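Local coordinates for NikO protein (Streptomyces tendae, PDB 4FQD) that acts as an enolpyruvyl transferase that is essential in the biosynthesis of nikkomycin, at residues 16-21 and 417-422; 402-407 and 424-429. The protein carries 4 engineered substitutions. One frame throughout, in Å; residues are numbered along the deposited sequence.

Contact 1 (16-21 and 417-422); sequences LEIHGG and LAALAV
I18, G20 and G21, where sheet strand 14-19 runs into a turn, meet A419 and L420 around the C-terminal end of helix 409-419, so this is a join between a sheet and a helix packed on it. I18 carries the apolar side: CG1 lies beside the backbone N (chi1 -55°), which leaves CG2 anti to N and facing the helix. CG2 rests 3.8 Å from A419 CB and 3.7 Å from L420 CD2, and the two longer side chains cross at about a right angle. The small A419 lets the backbones draw close, while beta-branched I18 suits a strand. Such sheet-and-helix layering builds the beta/alpha inverse barrel of the EPSP synthase family; helix 265-278 covers L420 through L278. Beyond I18 the fit depends on having no side chain. G20 CA sits 3.3 Å from L420 O, and a CB there would run into A419 O. A single hydrogen bond spans the two segments, G21 N to L420 O at 2.9 Å, fairly straight at 161° though the donor stands above the carbonyl plane. G21 has a positive phi of 107°, where a CB would jam against the preceding carbonyl. A419 O is meanwhile engaged by V422 N.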
loop_
_atom_site.group_PDB
_atom_site.type_symbol
_atom_site.label_atom_id
_atom_site.label_comp_id
_atom_site.label_asym_id
_atom_site.label_seq_id
_atom_site.Cartn_x
_atom_site.Cartn_y
_atom_site.Cartn_z
ATOM N N LEU A 16 17.016 -29.161 -9.930
ATOM C CA LEU A 16 17.928 -28.213 -10.553
ATOM C C LEU A 16 19.115 -28.015 -9.622
ATOM O O LEU A 16 18.946 -27.633 -8.464
ATOM C CB LEU A 16 17.240 -26.871 -10.809
ATOM C CG LEU A 16 16.235 -26.803 -11.959
ATOM C CD1 LEU A 16 15.731 -25.380 -12.132
ATOM C CD2 LEU A 16 16.857 -27.315 -13.248
ATOM N N GLU A 17 20.314 -28.293 -10.120
ATOM C CA GLU A 17 21.520 -28.121 -9.322
ATOM C C GLU A 17 22.183 -26.795 -9.673
ATOM O O GLU A 17 22.775 -26.649 -10.743
ATOM C CB GLU A 17 22.484 -29.286 -9.549
ATOM C CG GLU A 17 23.693 -29.285 -8.628
ATOM C CD GLU A 17 24.542 -30.532 -8.782
ATOM O OE1 GLU A 17 24.061 -31.628 -8.423
ATOM O OE2 GLU A 17 25.687 -30.417 -9.267
ATOM N N ILE A 18 22.076 -25.831 -8.765
ATOM C CA ILE A 18 22.550 -24.476 -9.025
ATOM C C ILE A 18 23.883 -24.168 -8.347
ATOM O O ILE A 18 24.037 -24.353 -7.141
ATOM C CB ILE A 18 21.511 -23.423 -8.582
ATOM C CG1 ILE A 18 20.161 -23.683 -9.252
ATOM C CG2 ILE A 18 22.004 -22.018 -8.895
ATOM C CD1 ILE A 18 19.086 -24.149 -8.298
ATOM N N HIS A 19 24.843 -23.699 -9.137
ATOM C CA HIS A 19 26.110 -23.214 -8.607
ATOM C C HIS A 19 26.240 -21.722 -8.883
ATOM O O HIS A 19 26.756 -21.316 -9.925
ATOM C CB HIS A 19 27.286 -23.966 -9.231
ATOM C CG HIS A 19 27.327 -25.422 -8.887
ATOM N ND1 HIS A 19 26.760 -26.393 -9.685
ATOM C CD2 HIS A 19 27.866 -26.074 -7.830
ATOM C CE1 HIS A 19 26.951 -27.579 -9.135
ATOM N NE2 HIS A 19 27.619 -27.414 -8.008
ATOM N N GLY A 20 25.762 -20.908 -7.949
ATOM C CA GLY A 20 25.772 -19.467 -8.121
ATOM C C GLY A 20 27.115 -18.839 -7.806
ATOM O O GLY A 20 28.059 -19.527 -7.417
ATOM N N GLY A 21 27.196 -17.522 -7.969
ATOM C CA GLY A 21 28.429 -16.798 -7.727
ATOM C C GLY A 21 29.072 -16.340 -9.020
ATOM O O GLY A 21 30.063 -15.610 -9.011
ATOM N N LEU A 417 16.827 -17.190 -9.454
ATOM C CA LEU A 417 17.629 -15.977 -9.559
ATOM C C LEU A 417 18.413 -15.726 -8.276
ATOM O O LEU A 417 19.582 -15.342 -8.316
ATOM C CB LEU A 417 16.744 -14.769 -9.871
ATOM C CG LEU A 417 15.994 -14.783 -11.203
ATOM C CD1 LEU A 417 15.192 -13.504 -11.375
ATOM C CD2 LEU A 417 16.959 -14.978 -12.362
ATOM N N ALA A 418 17.759 -15.946 -7.140
ATOM C CA ALA A 418 18.388 -15.749 -5.840
ATOM C C ALA A 418 19.483 -16.782 -5.596
ATOM O O ALA A 418 20.510 -16.478 -4.990
ATOM C CB ALA A 418 17.345 -15.804 -4.736
ATOM N N ALA A 419 19.258 -18.002 -6.074
ATOM C CA ALA A 419 20.235 -19.077 -5.928
ATOM C C ALA A 419 21.504 -18.781 -6.720
ATOM O O ALA A 419 22.605 -19.143 -6.303
ATOM C CB ALA A 419 19.634 -20.402 -6.364
ATOM N N LEU A 420 21.344 -18.121 -7.862
ATOM C CA LEU A 420 22.477 -17.775 -8.716
ATOM C C LEU A 420 23.369 -16.712 -8.079
ATOM O O LEU A 420 24.499 -16.494 -8.517
ATOM C CB LEU A 420 21.991 -17.306 -10.089
ATOM C CG LEU A 420 21.424 -18.386 -11.011
ATOM C CD1 LEU A 420 20.789 -17.763 -12.244
ATOM C CD2 LEU A 420 22.512 -19.373 -11.408
ATOM N N ALA A 421 22.858 -16.051 -7.046
ATOM C CA ALA A 421 23.627 -15.041 -6.330
ATOM C C ALA A 421 24.468 -15.678 -5.229
ATOM O O ALA A 421 25.497 -15.135 -4.830
ATOM C CB ALA A 421 22.703 -13.985 -5.749
ATOM N N VAL A 422 24.023 -16.834 -4.746
ATOM C CA VAL A 422 24.705 -17.535 -3.663
ATOM C C VAL A 422 25.957 -18.262 -4.149
ATOM O O VAL A 422 25.874 -19.148 -4.998
ATOM C CB VAL A 422 23.771 -18.554 -2.982
ATOM C CG1 VAL A 422 24.545 -19.407 -1.991
ATOM C CG2 VAL A 422 22.615 -17.840 -2.298
#

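Contact 2 (402-407 and 424-429); sequences TDLRAT and GRTTLR
L404 and L428, D403 and T427, and R405 and R429 pair across two parallel strands, 402-405 and 425-429, the former outermost within this chain in a mixed four-stranded sheet. L404 bonds to both neighbours of L428: its N donates to T427 O at 2.7 Å, and its O accepts from R429 N at 3.0 Å. T427 N to T402 O, almost straight at 178°, and A406 N to R429 O extend the pattern. L404 O also accepts a hydrogen bond from a water, and L428 CA adds a weaker CA-H...O contact. The strands belong to a beta-alpha-beta unit whose connecting helix, 409-419, covers the face carrying both leucines through L415. There L428 CG is anti to the backbone N, and CD1 packs 3.8 Å from L404 CB, branched apolar chains suiting the buried side. On the more open face, R429 CG lies between the backbone N and the carbonyl carbon (chi1 56°) and the chain extends to NE. Its guanidinium lies over R405 CB, with NH1 3.9 Å from D403 CB. An alanine in place of R429 would probably leave R405 CB and D403 CB without this cover. R429 NE comes within 4.0 Å of R405 NH1 at the edge of the R405 guanidinium, the two planes 55° apart; these like charges would tend to repel. R405 N bonds to E374.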
loop_
_atom_site.group_PDB
_atom_site.type_symbol
_atom_site.label_atom_id
_atom_site.label_comp_id
_atom_site.label_asym_id
_atom_site.label_seq_id
_atom_site.Cartn_x
_atom_site.Cartn_y
_atom_site.Cartn_z
ATOM N N THR A 402 21.384 -25.552 0.431
ATOM C CA THR A 402 19.975 -25.666 0.791
ATOM C C THR A 402 19.174 -26.414 -0.270
ATOM O O THR A 402 19.626 -26.578 -1.403
ATOM C CB THR A 402 19.337 -24.281 1.008
ATOM O OG1 THR A 402 19.479 -23.495 -0.182
ATOM C CG2 THR A 402 20.008 -23.560 2.169
ATOM N N ASP A 403 17.985 -26.867 0.113
ATOM C CA ASP A 403 17.067 -27.518 -0.816
ATOM C C ASP A 403 15.783 -26.711 -0.943
ATOM O O ASP A 403 14.913 -26.772 -0.074
ATOM C CB ASP A 403 16.741 -28.939 -0.358
ATOM C CG ASP A 403 17.921 -29.876 -0.481
ATOM O OD1 ASP A 403 18.272 -30.243 -1.623
ATOM O OD2 ASP A 403 18.491 -30.255 0.562
ATOM N N LEU A 404 15.668 -25.961 -2.033
ATOM C CA LEU A 404 14.530 -25.071 -2.228
ATOM C C LEU A 404 13.390 -25.742 -2.987
ATOM O O LEU A 404 13.610 -26.440 -3.975
ATOM C CB LEU A 404 14.967 -23.794 -2.953
ATOM C CG LEU A 404 15.405 -22.605 -2.091
ATOM C CD1 LEU A 404 16.425 -23.011 -1.045
ATOM C CD2 LEU A 404 15.965 -21.500 -2.965
ATOM N N ARG A 405 12.168 -25.526 -2.512
ATOM C CA ARG A 405 10.985 -26.057 -3.176
ATOM C C ARG A 405 10.118 -24.928 -3.717
ATOM O O ARG A 405 9.718 -24.029 -2.977
ATOM C CB ARG A 405 10.170 -26.927 -2.217
ATOM C CG ARG A 405 8.856 -27.414 -2.806
ATOM C CD ARG A 405 8.018 -28.151 -1.776
ATOM N NE ARG A 405 6.735 -28.579 -2.326
ATOM C CZ ARG A 405 6.555 -29.704 -3.008
ATOM N NH1 ARG A 405 7.579 -30.515 -3.230
ATOM N NH2 ARG A 405 5.354 -30.019 -3.473
ATOM N N ALA A 406 9.829 -24.977 -5.014
ATOM C CA ALA A 406 8.982 -23.974 -5.646
ATOM C C ALA A 406 7.510 -24.300 -5.428
ATOM O O ALA A 406 7.099 -25.454 -5.531
ATOM C CB ALA A 406 9.290 -23.878 -7.128
ATOM N N THR A 407 6.718 -23.277 -5.125
ATOM C CA THR A 407 5.291 -23.462 -4.897
ATOM C C THR A 407 4.479 -23.093 -6.132
ATOM O O THR A 407 3.361 -23.576 -6.314
ATOM C CB THR A 407 4.794 -22.630 -3.699
ATOM O OG1 THR A 407 5.128 -21.251 -3.901
ATOM C CG2 THR A 407 5.434 -23.117 -2.408
ATOM N N GLY A 424 27.720 -20.851 -3.959
ATOM C CA GLY A 424 27.734 -22.231 -3.512
ATOM C C GLY A 424 26.702 -23.074 -4.234
ATOM O O GLY A 424 26.159 -22.659 -5.258
ATOM N N ARG A 425 26.423 -24.257 -3.696
ATOM C CA ARG A 425 25.476 -25.169 -4.327
ATOM C C ARG A 425 24.079 -25.049 -3.723
ATOM O O ARG A 425 23.919 -24.992 -2.503
ATOM C CB ARG A 425 25.968 -26.615 -4.228
ATOM C CG ARG A 425 25.342 -27.550 -5.254
ATOM C CD ARG A 425 25.805 -28.986 -5.057
ATOM N NE ARG A 425 24.998 -29.690 -4.065
ATOM C CZ ARG A 425 24.073 -30.598 -4.360
ATOM N NH1 ARG A 425 23.839 -30.925 -5.625
ATOM N NH2 ARG A 425 23.385 -31.185 -3.391
ATOM N N THR A 426 23.074 -25.010 -4.591
ATOM C CA THR A 426 21.682 -24.959 -4.163
ATOM C C THR A 426 20.835 -25.837 -5.076
ATOM O O THR A 426 21.020 -25.842 -6.293
ATOM C CB THR A 426 21.130 -23.519 -4.201
ATOM O OG1 THR A 426 21.968 -22.660 -3.417
ATOM C CG2 THR A 426 19.709 -23.468 -3.655
ATOM N N THR A 427 19.911 -26.588 -4.487
ATOM C CA THR A 427 18.999 -27.410 -5.269
ATOM C C THR A 427 17.599 -26.812 -5.271
ATOM O O THR A 427 17.137 -26.279 -4.262
ATOM C CB THR A 427 18.942 -28.856 -4.746
ATOM O OG1 THR A 427 18.586 -28.849 -3.360
ATOM C CG2 THR A 427 20.293 -29.536 -4.914
ATOM N N LEU A 428 16.930 -26.898 -6.417
ATOM C CA LEU A 428 15.573 -26.390 -6.560
ATOM C C LEU A 428 14.686 -27.421 -7.249
ATOM O O LEU A 428 15.012 -27.902 -8.336
ATOM C CB LEU A 428 15.573 -25.085 -7.358
ATOM C CG LEU A 428 14.205 -24.472 -7.668
ATOM C CD1 LEU A 428 13.473 -24.099 -6.386
ATOM C CD2 LEU A 428 14.353 -23.262 -8.578
ATOM N N ARG A 429 13.570 -27.763 -6.615
ATOM C CA ARG A 429 12.619 -28.693 -7.215
ATOM C C ARG A 429 11.267 -28.039 -7.479
ATOM O O ARG A 429 11.050 -26.881 -7.118
ATOM C CB ARG A 429 12.455 -29.952 -6.363
ATOM C CG ARG A 429 12.046 -29.712 -4.924
ATOM C CD ARG A 429 11.969 -31.039 -4.187
ATOM N NE ARG A 429 11.564 -30.885 -2.794
ATOM C CZ ARG A 429 12.412 -30.764 -1.778
ATOM N NH1 ARG A 429 13.719 -30.776 -1.995
ATOM N NH2 ARG A 429 11.951 -30.631 -0.543
HETATM O O HOH W 1 15.244 -28.936 -3.729
#

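How the contacts relate
Starting from the N terminus, segment 16-21 comes first and waits nearly four hundred residues for its partner; contact 1 thus closes a very long loop between the N-terminal strand and a late helix. Segment 402-407 follows, then 417-422 and 424-429, so contact 2 closes a short loop made mostly of helix 409-419. The two loops cross, because the segments alternate along the chain. The centres of the two contacts lie about 9 Å apart, and strand 14-19 runs antiparallel beside strand 425-429: I18 N approaches T426 O at 2.7 Å, a probable hydrogen bond. Helix 409-419 thus packs on a sheet that holds strands 402-405, 425-429 and 14-19.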